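Local coordinates for GRAM domain-containing protein 1A (Mus musculus, PDB 6GQF) that carries cholesterol without vesicles from the plasma membrane to the endoplasmic reticulum, the chain here being its sterol-binding VASt (ASTER) domain, at residues Leu42-Phe47 with Phe194-Asp198; Thr146-Tyr150 with Ile190-Phe194; Ser166-Tyr170 with Ile182-Trp187. One frame throughout, in Å; residues are numbered along the deposited sequence.

Contact 1 of 3, residues Leu42-Phe47 with Phe194-Asp198; sequences LINSVF and FHHLD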
loop_
_atom_site.group_PDB
_atom_site.type_symbol
_atom_site.label_atom_id
_atom_site.label_comp_id
_atom_site.label_asym_id
_atom_site.label_seq_id
_atom_site.Cartn_x
_atom_site.Cartn_y
_atom_site.Cartn_z
ATOM N N LEU A 42 -10.117 -1.286 3.086
ATOM C CA LEU A 42 -9.713 -2.419 2.263
ATOM C C LEU A 42 -9.507 -3.676 3.099
ATOM O O LEU A 42 -9.960 -4.760 2.728
ATOM C CB LEU A 42 -8.429 -2.088 1.489
ATOM C CG LEU A 42 -8.515 -1.086 0.326
ATOM C CD1 LEU A 42 -9.492 -1.552 -0.737
ATOM C CD2 LEU A 42 -8.891 0.308 0.795
ATOM N N ILE A 43 -8.826 -3.525 4.230
ATOM C CA ILE A 43 -8.514 -4.654 5.096
ATOM C C ILE A 43 -8.890 -4.349 6.537
ATOM O O ILE A 43 -8.723 -3.228 7.010
ATOM C CB ILE A 43 -7.019 -5.015 5.031
ATOM C CG1 ILE A 43 -6.641 -5.445 3.612
ATOM C CG2 ILE A 43 -6.689 -6.126 6.024
ATOM C CD1 ILE A 43 -5.140 -5.584 3.389
ATOM N N ASN A 44 -9.405 -5.365 7.221
ATOM C CA ASN A 44 -9.701 -5.280 8.643
ATOM C C ASN A 44 -9.702 -6.688 9.229
ATOM O O ASN A 44 -10.754 -7.263 9.493
ATOM C CB ASN A 44 -11.042 -4.583 8.880
ATOM C CG ASN A 44 -11.307 -4.310 10.346
ATOM O OD1 ASN A 44 -10.382 -4.229 11.152
ATOM N ND2 ASN A 44 -12.577 -4.163 10.698
ATOM N N SER A 45 -8.506 -7.238 9.406
ATOM C CA SER A 45 -8.337 -8.612 9.849
ATOM C C SER A 45 -7.579 -8.698 11.168
ATOM O O SER A 45 -6.815 -7.800 11.517
ATOM C CB SER A 45 -7.603 -9.410 8.774
ATOM O OG SER A 45 -8.282 -9.310 7.533
ATOM N N VAL A 46 -7.802 -9.785 11.896
ATOM C CA VAL A 46 -7.036 -10.070 13.101
ATOM C C VAL A 46 -6.184 -11.304 12.855
ATOM O O VAL A 46 -6.684 -12.341 12.423
ATOM C CB VAL A 46 -7.944 -10.285 14.329
ATOM C CG1 VAL A 46 -7.110 -10.642 15.550
ATOM C CG2 VAL A 46 -8.773 -9.033 14.610
ATOM N N PHE A 47 -4.890 -11.170 13.121
ATOM C CA PHE A 47 -3.940 -12.251 12.911
ATOM C C PHE A 47 -3.350 -12.707 14.232
ATOM O O PHE A 47 -3.210 -11.918 15.165
ATOM C CB PHE A 47 -2.825 -11.804 11.965
ATOM C CG PHE A 47 -3.304 -11.499 10.580
ATOM C CD1 PHE A 47 -3.413 -12.505 9.639
ATOM C CD2 PHE A 47 -3.653 -10.209 10.222
ATOM C CE1 PHE A 47 -3.856 -12.232 8.366
ATOM C CE2 PHE A 47 -4.099 -9.929 8.951
ATOM C CZ PHE A 47 -4.201 -10.942 8.020
ATOM N N PHE A 194 -4.782 -5.578 -2.225
ATOM C CA PHE A 194 -4.845 -5.720 -0.775
ATOM C C PHE A 194 -5.603 -6.971 -0.338
ATOM O O PHE A 194 -5.311 -7.540 0.713
ATOM C CB PHE A 194 -5.476 -4.470 -0.151
ATOM C CG PHE A 194 -4.538 -3.298 -0.075
ATOM C CD1 PHE A 194 -3.523 -3.263 0.870
ATOM C CD2 PHE A 194 -4.660 -2.239 -0.958
ATOM C CE1 PHE A 194 -2.652 -2.190 0.933
ATOM C CE2 PHE A 194 -3.793 -1.163 -0.895
ATOM C CZ PHE A 194 -2.790 -1.140 0.052
ATOM N N HIS A 195 -6.566 -7.414 -1.136
ATOM C CA HIS A 195 -7.289 -8.634 -0.801
ATOM C C HIS A 195 -6.350 -9.836 -0.915
ATOM O O HIS A 195 -6.413 -10.755 -0.101
ATOM C CB HIS A 195 -8.523 -8.794 -1.692
ATOM C CG HIS A 195 -9.636 -7.853 -1.345
ATOM N ND1 HIS A 195 -10.642 -7.525 -2.228
ATOM C CD2 HIS A 195 -9.899 -7.167 -0.206
ATOM C CE1 HIS A 195 -11.475 -6.678 -1.649
ATOM N NE2 HIS A 195 -11.048 -6.444 -0.424
ATOM N N HIS A 196 -5.465 -9.811 -1.908
ATOM C CA HIS A 196 -4.434 -10.840 -2.040
ATOM C C HIS A 196 -3.388 -10.710 -0.938
ATOM O O HIS A 196 -2.806 -11.703 -0.502
ATOM C CB HIS A 196 -3.759 -10.757 -3.409
ATOM C CG HIS A 196 -4.561 -11.367 -4.516
ATOM N ND1 HIS A 196 -4.148 -11.348 -5.831
ATOM C CD2 HIS A 196 -5.749 -12.016 -4.504
ATOM C CE1 HIS A 196 -5.048 -11.958 -6.581
ATOM N NE2 HIS A 196 -6.029 -12.373 -5.801
ATOM N N LEU A 197 -3.145 -9.482 -0.493
ATOM C CA LEU A 197 -2.204 -9.243 0.594
ATOM C C LEU A 197 -2.747 -9.811 1.898
ATOM O O LEU A 197 -1.989 -10.307 2.732
ATOM C CB LEU A 197 -1.920 -7.744 0.744
ATOM C CG LEU A 197 -1.132 -7.302 1.987
ATOM C CD1 LEU A 197 0.290 -7.867 2.001
ATOM C CD2 LEU A 197 -1.110 -5.786 2.085
ATOM N N ASP A 198 -4.064 -9.730 2.069
ATOM C CA ASP A 198 -4.724 -10.237 3.268
ATOM C C ASP A 198 -4.684 -11.763 3.297
ATOM O O ASP A 198 -4.505 -12.369 4.353
ATOM C CB ASP A 198 -6.172 -9.739 3.326
ATOM C CG ASP A 198 -6.871 -10.110 4.620
ATOM O OD1 ASP A 198 -6.223 -10.060 5.687
ATOM O OD2 ASP A 198 -8.072 -10.449 4.567
#
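S45 and D198 make the one hydrogen bond between 42-47 and 194-198. The serine hydroxyl donates to the carboxylate, S45 OG lying 2.9 Å from D198 OD1 on the syn side of that oxygen and 32° out of the carboxylate plane. The same oxygen also faces an aromatic edge: F47 CZ comes within 3.2 Å of D198 OD1 close to the ring plane, with the ring and the carboxylate turned 83° against each other. Beside this polar pair lies an apolar one. I43 crosses F194 at about a right angle, its CD1 methyl 3.7 Å from F194 CB and 4.2 Å from L197 CD2, while its CG2 branch slides past the aspartate. One step back along the strand, L42 CB lies 4.1 Å from F194 CB. H195, more exposed, brings the edge of its imidazole toward the carbonyl oxygen of L42 without bonding to it.

What positions these groups is partly torsion and partly strand shape. In D198 the carboxylate carbon CG stands anti to the backbone nitrogen (chi1 -174°), which extends the acid from the flank of the helix to the strand. L42 and I43 both face V164 in a classic beta bulge, and both direct their side chains at the helix. Beyond them, F47 also packs on L201 of the same helix. With an alanine at D198 the S45 hydroxyl would probably lose its acceptor across the contact, and a gap is likely to open beside the edge of F47. The example shows a strand fastened to the long helix of a StAR-like helix-grip fold by two means: greasy packing near the sterol-bearing interior, and a carboxylate that accepts a hydroxyl and probably also attracts the weakly positive rim of a phenyl ring.

Contact 2 of 3, residues Thr146-Tyr150 with Ile190-Phe194; sequences TAHRY and IEDYF. With HC3 (25-hydroxycholesterol), chain E; GOL (glycerol), chain F.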
loop_
_atom_site.group_PDB
_atom_site.type_symbol
_atom_site.label_atom_id
_atom_site.label_comp_id
_atom_site.label_asym_id
_atom_site.label_seq_id
_atom_site.Cartn_x
_atom_site.Cartn_y
_atom_site.Cartn_z
ATOM N N THR A 146 -2.610 8.274 -5.188
ATOM C CA THR A 146 -3.396 7.599 -4.148
ATOM C C THR A 146 -2.665 7.560 -2.810
ATOM O O THR A 146 -1.434 7.550 -2.766
ATOM C CB THR A 146 -3.772 6.146 -4.559
ATOM O OG1 THR A 146 -2.593 5.332 -4.661
ATOM C CG2 THR A 146 -4.515 6.146 -5.883
ATOM N N ALA A 147 -3.449 7.547 -1.731
ATOM C CA ALA A 147 -2.929 7.470 -0.368
ATOM C C ALA A 147 -3.507 6.260 0.362
ATOM O O ALA A 147 -4.650 5.866 0.127
ATOM C CB ALA A 147 -3.247 8.744 0.394
ATOM N N HIS A 148 -2.698 5.676 1.242
ATOM C CA HIS A 148 -3.070 4.477 1.991
ATOM C C HIS A 148 -2.519 4.539 3.415
ATOM O O HIS A 148 -1.399 5.001 3.640
ATOM C CB HIS A 148 -2.552 3.230 1.272
ATOM C CG HIS A 148 -2.857 3.221 -0.191
ATOM N ND1 HIS A 148 -3.883 2.482 -0.735
ATOM C CD2 HIS A 148 -2.281 3.886 -1.221
ATOM C CE1 HIS A 148 -3.925 2.687 -2.037
ATOM N NE2 HIS A 148 -2.968 3.540 -2.358
ATOM N N ARG A 149 -3.315 4.069 4.371
ATOM C CA ARG A 149 -2.932 4.068 5.781
ATOM C C ARG A 149 -3.003 2.656 6.355
ATOM O O ARG A 149 -4.052 2.022 6.316
ATOM C CB ARG A 149 -3.837 5.007 6.586
ATOM C CG ARG A 149 -3.297 5.341 7.973
ATOM C CD ARG A 149 -4.295 6.116 8.832
ATOM N NE ARG A 149 -4.706 7.386 8.237
ATOM C CZ ARG A 149 -3.988 8.507 8.270
ATOM N NH1 ARG A 149 -2.800 8.533 8.856
ATOM N NH2 ARG A 149 -4.459 9.610 7.705
ATOM N N TYR A 150 -1.878 2.171 6.871
ATOM C CA TYR A 150 -1.825 0.897 7.578
ATOM C C TYR A 150 -1.868 1.150 9.082
ATOM O O TYR A 150 -1.098 1.964 9.589
ATOM C CB TYR A 150 -0.548 0.126 7.248
ATOM C CG TYR A 150 -0.317 -0.220 5.793
ATOM C CD1 TYR A 150 0.076 0.748 4.878
ATOM C CD2 TYR A 150 -0.438 -1.526 5.348
ATOM C CE1 TYR A 150 0.307 0.430 3.557
ATOM C CE2 TYR A 150 -0.204 -1.855 4.032
ATOM C CZ TYR A 150 0.169 -0.873 3.140
ATOM O OH TYR A 150 0.404 -1.197 1.825
ATOM N N ILE A 190 -6.672 -1.682 -6.618
ATOM C CA ILE A 190 -6.365 -1.488 -5.205
ATOM C C ILE A 190 -6.942 -2.628 -4.370
ATOM O O ILE A 190 -6.271 -3.164 -3.487
ATOM C CB ILE A 190 -6.906 -0.125 -4.688
ATOM C CG1 ILE A 190 -6.031 1.018 -5.206
ATOM C CG2 ILE A 190 -6.929 -0.076 -3.147
ATOM C CD1 ILE A 190 -6.629 2.401 -5.017
ATOM N N GLU A 191 -8.187 -2.997 -4.650
ATOM C CA GLU A 191 -8.839 -4.071 -3.913
ATOM C C GLU A 191 -8.201 -5.407 -4.237
ATOM O O GLU A 191 -8.007 -6.241 -3.355
ATOM C CB GLU A 191 -10.330 -4.114 -4.231
ATOM C CG GLU A 191 -11.100 -2.963 -3.631
ATOM C CD GLU A 191 -12.516 -2.881 -4.145
ATOM O OE1 GLU A 191 -12.847 -3.614 -5.104
ATOM O OE2 GLU A 191 -13.299 -2.082 -3.588
ATOM N N ASP A 192 -7.872 -5.605 -5.509
ATOM C CA ASP A 192 -7.278 -6.856 -5.945
ATOM C C ASP A 192 -5.926 -7.052 -5.278
ATOM O O ASP A 192 -5.538 -8.176 -4.954
ATOM C CB ASP A 192 -7.126 -6.882 -7.463
ATOM C CG ASP A 192 -6.598 -8.210 -7.972
ATOM O OD1 ASP A 192 -7.030 -9.264 -7.458
ATOM O OD2 ASP A 192 -5.747 -8.201 -8.884
ATOM N N TYR A 193 -5.216 -5.948 -5.063
ATOM C CA TYR A 193 -3.896 -6.001 -4.446
ATOM C C TYR A 193 -3.990 -6.350 -2.964
ATOM O O TYR A 193 -3.356 -7.298 -2.501
ATOM C CB TYR A 193 -3.158 -4.665 -4.620
ATOM C CG TYR A 193 -1.847 -4.621 -3.862
ATOM C CD1 TYR A 193 -0.672 -5.096 -4.436
ATOM C CD2 TYR A 193 -1.786 -4.127 -2.566
ATOM C CE1 TYR A 193 0.523 -5.071 -3.743
ATOM C CE2 TYR A 193 -0.596 -4.100 -1.869
ATOM C CZ TYR A 193 0.556 -4.574 -2.463
ATOM O OH TYR A 193 1.745 -4.546 -1.769
ATOM N N PHE A 194 -4.782 -5.578 -2.225
ATOM C CA PHE A 194 -4.845 -5.720 -0.775
ATOM C C PHE A 194 -5.603 -6.971 -0.338
ATOM O O PHE A 194 -5.311 -7.540 0.713
ATOM C CB PHE A 194 -5.476 -4.470 -0.151
ATOM C CG PHE A 194 -4.538 -3.298 -0.075
ATOM C CD1 PHE A 194 -3.523 -3.263 0.870
ATOM C CD2 PHE A 194 -4.660 -2.239 -0.958
ATOM C CE1 PHE A 194 -2.652 -2.190 0.933
ATOM C CE2 PHE A 194 -3.793 -1.163 -0.895
ATOM C CZ PHE A 194 -2.790 -1.140 0.052
HETATM C C18 HC3 E . -4.005 0.373 -9.501
HETATM C C13 HC3 E . -2.836 1.337 -9.733
HETATM C C12 HC3 E . -1.704 0.491 -9.929
HETATM C C11 HC3 E . -1.266 -0.334 -8.586
HETATM C C9 HC3 E . -1.077 0.570 -7.371
HETATM C C10 HC3 E . -0.638 -0.246 -6.036
HETATM C C19 HC3 E . -1.483 -1.496 -5.953
HETATM C C1 HC3 E . 0.817 -0.695 -6.170
HETATM C C2 HC3 E . 1.316 -1.401 -4.931
HETATM C C3 HC3 E . 1.148 -0.583 -3.691
HETATM O O1 HC3 E . 1.522 -1.351 -2.547
HETATM C C4 HC3 E . -0.293 -0.113 -3.512
HETATM C C5 HC3 E . -0.814 0.533 -4.792
HETATM C C6 HC3 E . -2.026 1.651 -4.712
HETATM C C7 HC3 E . -2.273 2.444 -5.938
HETATM C C8 HC3 E . -2.337 1.408 -7.181
HETATM C C14 HC3 E . -2.656 2.173 -8.440
HETATM C C15 HC3 E . -3.878 3.225 -8.436
HETATM C C16 HC3 E . -4.231 3.413 -10.108
HETATM C C17 HC3 E . -3.312 2.441 -10.873
HETATM C C20 HC3 E . -3.882 1.812 -12.054
HETATM C C21 HC3 E . -2.721 1.593 -13.068
HETATM C C22 HC3 E . -5.081 2.542 -12.753
HETATM C C23 HC3 E . -4.803 3.122 -14.119
HETATM C C24 HC3 E . -5.996 3.995 -14.427
HETATM C C25 HC3 E . -6.079 4.263 -15.909
HETATM C C26 HC3 E . -7.201 5.249 -16.127
HETATM C C27 HC3 E . -4.771 4.859 -16.392
HETATM O O2 HC3 E . -6.360 3.060 -16.587
HETATM C C1 GOL F . 3.211 -3.211 1.456
HETATM O O1 GOL F . 2.074 -3.171 0.620
HETATM C C2 GOL F . 4.174 -2.086 1.088
HETATM O O2 GOL F . 4.965 -1.770 2.214
HETATM C C3 GOL F . 5.080 -2.463 -0.085
HETATM O O3 GOL F . 4.624 -1.877 -1.290
#
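H148 and Y150, alternate residues of one strand, meet the helix through the phenyl ring of F194, and the three form an aromatic cluster. The far end of F194 serves both partners: its CE2 lies 3.6 Å from H148 ND1, and its CE1 lies 3.3 Å from Y150 OH. Neither pair is a regular stack, since the F194 plane is tilted 34° from the imidazole and 58° from the phenol. The cluster is extended within the helix by Y193, whose CD2 sits over the centre of one face of F194.

Aliphatic contacts fill in beside the rings. The CD1 methyl of I190 reaches the imidazole edge, 4.0 Å from H148 CE1, and T146 CG2 comes up to that same methyl.

The polar contacts fix the imidazole. H148 NE2 is hydrogen-bonded to T146 OG1 at 2.9 Å, and ND1 to the hydroxyl of S166, so both nitrogens of this buried ring have partners and its rotation is set. T146 OG1 can reach the ring because it lies between its own backbone N and carbonyl carbon (chi1 66°). Further along, Y150 OH and Y193 OH are both hydrogen-bonded to O1 of a glycerol that probably came from the crystallisation liquor, so in this crystal the glycerol links strand and helix.

Sterol contacts make up the last group. 25-hydroxycholesterol passes H148 with its C6 3.2 Å from NE2, while C2 lies over a face of the Y193 ring and the sterol O1 is 3.3 Å from Y193 OH.

The whole is a wall of the sterol pocket, made where helix 176-202 spans the concave sheet. Strand 144-156 lies between strands 127-136 and 159-170; V133 on the first touches T146 and H148, while V164 on the second touches Y150 and F194.

Contact 3 of 3, residues Ser166-Tyr170 with Ile182-Trp187; sequences SEIRY and IEKNSW. With HC3 (25-hydroxycholesterol), chain E.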
loop_
_atom_site.group_PDB
_atom_site.type_symbol
_atom_site.label_atom_id
_atom_site.label_comp_id
_atom_site.label_asym_id
_atom_site.label_seq_id
_atom_site.Cartn_x
_atom_site.Cartn_y
_atom_site.Cartn_z
ATOM N N SER A 166 -7.838 3.438 2.219
ATOM C CA SER A 166 -7.210 4.130 1.101
ATOM C C SER A 166 -8.082 5.284 0.641
ATOM O O SER A 166 -9.217 5.429 1.086
ATOM C CB SER A 166 -6.961 3.159 -0.049
ATOM O OG SER A 166 -6.234 2.036 0.434
ATOM N N GLU A 167 -7.535 6.116 -0.237
ATOM C CA GLU A 167 -8.313 7.170 -0.864
ATOM C C GLU A 167 -7.607 7.660 -2.125
ATOM O O GLU A 167 -6.390 7.541 -2.256
ATOM C CB GLU A 167 -8.558 8.328 0.114
ATOM C CG GLU A 167 -7.357 9.213 0.392
ATOM C CD GLU A 167 -7.665 10.312 1.404
ATOM O OE1 GLU A 167 -8.801 10.339 1.927
ATOM O OE2 GLU A 167 -6.774 11.150 1.676
ATOM N N ILE A 168 -8.396 8.191 -3.054
ATOM C CA ILE A 168 -7.881 8.762 -4.291
ATOM C C ILE A 168 -7.800 10.276 -4.152
ATOM O O ILE A 168 -8.741 10.912 -3.680
ATOM C CB ILE A 168 -8.770 8.389 -5.499
ATOM C CG1 ILE A 168 -8.748 6.876 -5.724
ATOM C CG2 ILE A 168 -8.303 9.098 -6.760
ATOM C CD1 ILE A 168 -9.894 6.372 -6.543
ATOM N N ARG A 169 -6.670 10.837 -4.571
ATOM C CA ARG A 169 -6.412 12.270 -4.459
ATOM C C ARG A 169 -6.130 12.890 -5.827
ATOM O O ARG A 169 -5.180 12.509 -6.510
ATOM C CB ARG A 169 -5.234 12.525 -3.519
ATOM C CG ARG A 169 -5.521 12.189 -2.071
ATOM C CD ARG A 169 -4.348 12.541 -1.176
ATOM N NE ARG A 169 -4.635 12.216 0.217
ATOM C CZ ARG A 169 -3.717 12.121 1.172
ATOM N NH1 ARG A 169 -2.432 12.319 0.896
ATOM N NH2 ARG A 169 -4.086 11.818 2.408
ATOM N N TYR A 170 -6.963 13.854 -6.208
ATOM C CA TYR A 170 -6.872 14.508 -7.506
ATOM C C TYR A 170 -6.151 15.857 -7.445
ATOM O O TYR A 170 -6.588 16.770 -6.748
ATOM C CB TYR A 170 -8.278 14.702 -8.077
ATOM C CG TYR A 170 -8.982 13.402 -8.378
ATOM C CD1 TYR A 170 -8.817 12.770 -9.604
ATOM C CD2 TYR A 170 -9.797 12.796 -7.433
ATOM C CE1 TYR A 170 -9.453 11.574 -9.885
ATOM C CE2 TYR A 170 -10.439 11.600 -7.704
ATOM C CZ TYR A 170 -10.262 10.994 -8.931
ATOM O OH TYR A 170 -10.897 9.805 -9.207
ATOM N N ILE A 182 -11.029 6.515 -13.944
ATOM C CA ILE A 182 -9.944 6.487 -12.967
ATOM C C ILE A 182 -10.408 5.841 -11.659
ATOM O O ILE A 182 -9.680 5.051 -11.066
ATOM C CB ILE A 182 -9.396 7.901 -12.684
ATOM C CG1 ILE A 182 -8.858 8.516 -13.978
ATOM C CG2 ILE A 182 -8.295 7.841 -11.624
ATOM C CD1 ILE A 182 -8.260 9.896 -13.830
ATOM N N GLU A 183 -11.616 6.187 -11.216
ATOM C CA GLU A 183 -12.210 5.584 -10.026
ATOM C C GLU A 183 -12.364 4.073 -10.191
ATOM O O GLU A 183 -11.991 3.299 -9.312
ATOM C CB GLU A 183 -13.576 6.214 -9.737
ATOM C CG GLU A 183 -13.532 7.679 -9.299
ATOM C CD GLU A 183 -13.194 7.867 -7.823
ATOM O OE1 GLU A 183 -13.446 6.946 -7.015
ATOM O OE2 GLU A 183 -12.678 8.951 -7.471
ATOM N N LYS A 184 -12.915 3.666 -11.330
ATOM C CA LYS A 184 -13.188 2.260 -11.613
ATOM C C LYS A 184 -11.921 1.401 -11.639
ATOM O O LYS A 184 -11.821 0.410 -10.911
ATOM C CB LYS A 184 -13.920 2.139 -12.950
ATOM C CG LYS A 184 -14.378 0.731 -13.296
ATOM C CD LYS A 184 -14.889 0.624 -14.735
ATOM C CE LYS A 184 -13.776 0.851 -15.767
ATOM N NZ LYS A 184 -14.230 0.710 -17.183
ATOM N N ASN A 185 -10.968 1.775 -12.489
ATOM C CA ASN A 185 -9.736 1.004 -12.666
ATOM C C ASN A 185 -8.834 1.021 -11.434
ATOM O O ASN A 185 -8.186 0.019 -11.123
ATOM C CB ASN A 185 -8.940 1.526 -13.866
ATOM C CG ASN A 185 -9.735 1.510 -15.158
ATOM O OD1 ASN A 185 -9.701 2.473 -15.924
ATOM N ND2 ASN A 185 -10.446 0.418 -15.415
ATOM N N SER A 186 -8.776 2.163 -10.752
ATOM C CA SER A 186 -7.956 2.298 -9.551
ATOM C C SER A 186 -8.452 1.394 -8.423
ATOM O O SER A 186 -7.677 0.622 -7.863
ATOM C CB SER A 186 -7.932 3.751 -9.070
ATOM O OG SER A 186 -7.254 4.598 -9.985
ATOM N N TRP A 187 -9.736 1.484 -8.089
ATOM C CA TRP A 187 -10.284 0.693 -6.988
ATOM C C TRP A 187 -10.257 -0.804 -7.279
ATOM O O TRP A 187 -10.182 -1.613 -6.357
ATOM C CB TRP A 187 -11.715 1.125 -6.665
ATOM C CG TRP A 187 -11.794 2.394 -5.883
ATOM C CD1 TRP A 187 -12.459 3.532 -6.230
ATOM C CD2 TRP A 187 -11.176 2.661 -4.619
ATOM N NE1 TRP A 187 -12.297 4.490 -5.261
ATOM C CE2 TRP A 187 -11.513 3.982 -4.262
ATOM C CE3 TRP A 187 -10.370 1.912 -3.754
ATOM C CZ2 TRP A 187 -11.076 4.568 -3.080
ATOM C CZ3 TRP A 187 -9.935 2.497 -2.585
ATOM C CH2 TRP A 187 -10.290 3.813 -2.256
HETATM C C18 HC3 E . -4.005 0.373 -9.501
HETATM C C13 HC3 E . -2.836 1.337 -9.733
HETATM C C12 HC3 E . -1.704 0.491 -9.929
HETATM C C11 HC3 E . -1.266 -0.334 -8.586
HETATM C C9 HC3 E . -1.077 0.570 -7.371
HETATM C C10 HC3 E . -0.638 -0.246 -6.036
HETATM C C19 HC3 E . -1.483 -1.496 -5.953
HETATM C C1 HC3 E . 0.817 -0.695 -6.170
HETATM C C2 HC3 E . 1.316 -1.401 -4.931
HETATM C C3 HC3 E . 1.148 -0.583 -3.691
HETATM O O1 HC3 E . 1.522 -1.351 -2.547
HETATM C C4 HC3 E . -0.293 -0.113 -3.512
HETATM C C5 HC3 E . -0.814 0.533 -4.792
HETATM C C6 HC3 E . -2.026 1.651 -4.712
HETATM C C7 HC3 E . -2.273 2.444 -5.938
HETATM C C8 HC3 E . -2.337 1.408 -7.181
HETATM C C14 HC3 E . -2.656 2.173 -8.440
HETATM C C15 HC3 E . -3.878 3.225 -8.436
HETATM C C16 HC3 E . -4.231 3.413 -10.108
HETATM C C17 HC3 E . -3.312 2.441 -10.873
HETATM C C20 HC3 E . -3.882 1.812 -12.054
HETATM C C21 HC3 E . -2.721 1.593 -13.068
HETATM C C22 HC3 E . -5.081 2.542 -12.753
HETATM C C23 HC3 E . -4.803 3.122 -14.119
HETATM C C24 HC3 E . -5.996 3.995 -14.427
HETATM C C25 HC3 E . -6.079 4.263 -15.909
HETATM C C26 HC3 E . -7.201 5.249 -16.127
HETATM C C27 HC3 E . -4.771 4.859 -16.392
HETATM O O2 HC3 E . -6.360 3.060 -16.587
#
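E183 reaches from the helix to Y170 and I168 on the strand, and its side chain can be traced outward atom by atom. From CB the chain bends at chi2 (-81°), which curls it along the helix surface. CG comes within 3.4 Å of Y170 OH, and CD lies 3.8 Å from I168 CD1. At the tip the two oxygens part company. OE2 accepts a hydrogen bond from the tyrosine, Y170 OH to E183 OE2 being 2.6 Å; the oxygen lies at the edge of the phenol, in its plane, whereas the hydroxyl comes from above the carboxylate plane. OE1 takes the indole N-H of the residue one turn on, W187 NE1, at 3.2 Å, with a somewhat bent angle of 136°.

I168 CD1 lies beside E183 OE1 and over one face of the W187 ring, offset toward its rim, and also touches S186 CB. The other side of S186 faces the sterol: its OG, bonded to I182 O, is 3.2 Å from C16 of 25-hydroxycholesterol. With a donor on each oxygen, E183 is probably stabilised as the carboxylate, and it ties strand and helix together just outside the pocket.

All three contacts draw on helix 176-202, whose successive turns run from contact 3 (182-187) through contact 2 (190-194) to contact 1 (194-198), with F194 shared by the last two. Their centres are spaced about 10 Å from contact 3 to contact 2, 10 Å on to contact 1, and 19 Å between the outer pair. The strands come from one antiparallel sheet, in the order 40-47, 159-170, 144-156, so contact 3 uses the strand between the other two. Along the chain, 42-47 comes first, then 146-150, then 166-170, and the helix closes all three. One helix thus seals the sheet over the bound sterol, which contacts 2 and 3 both touch.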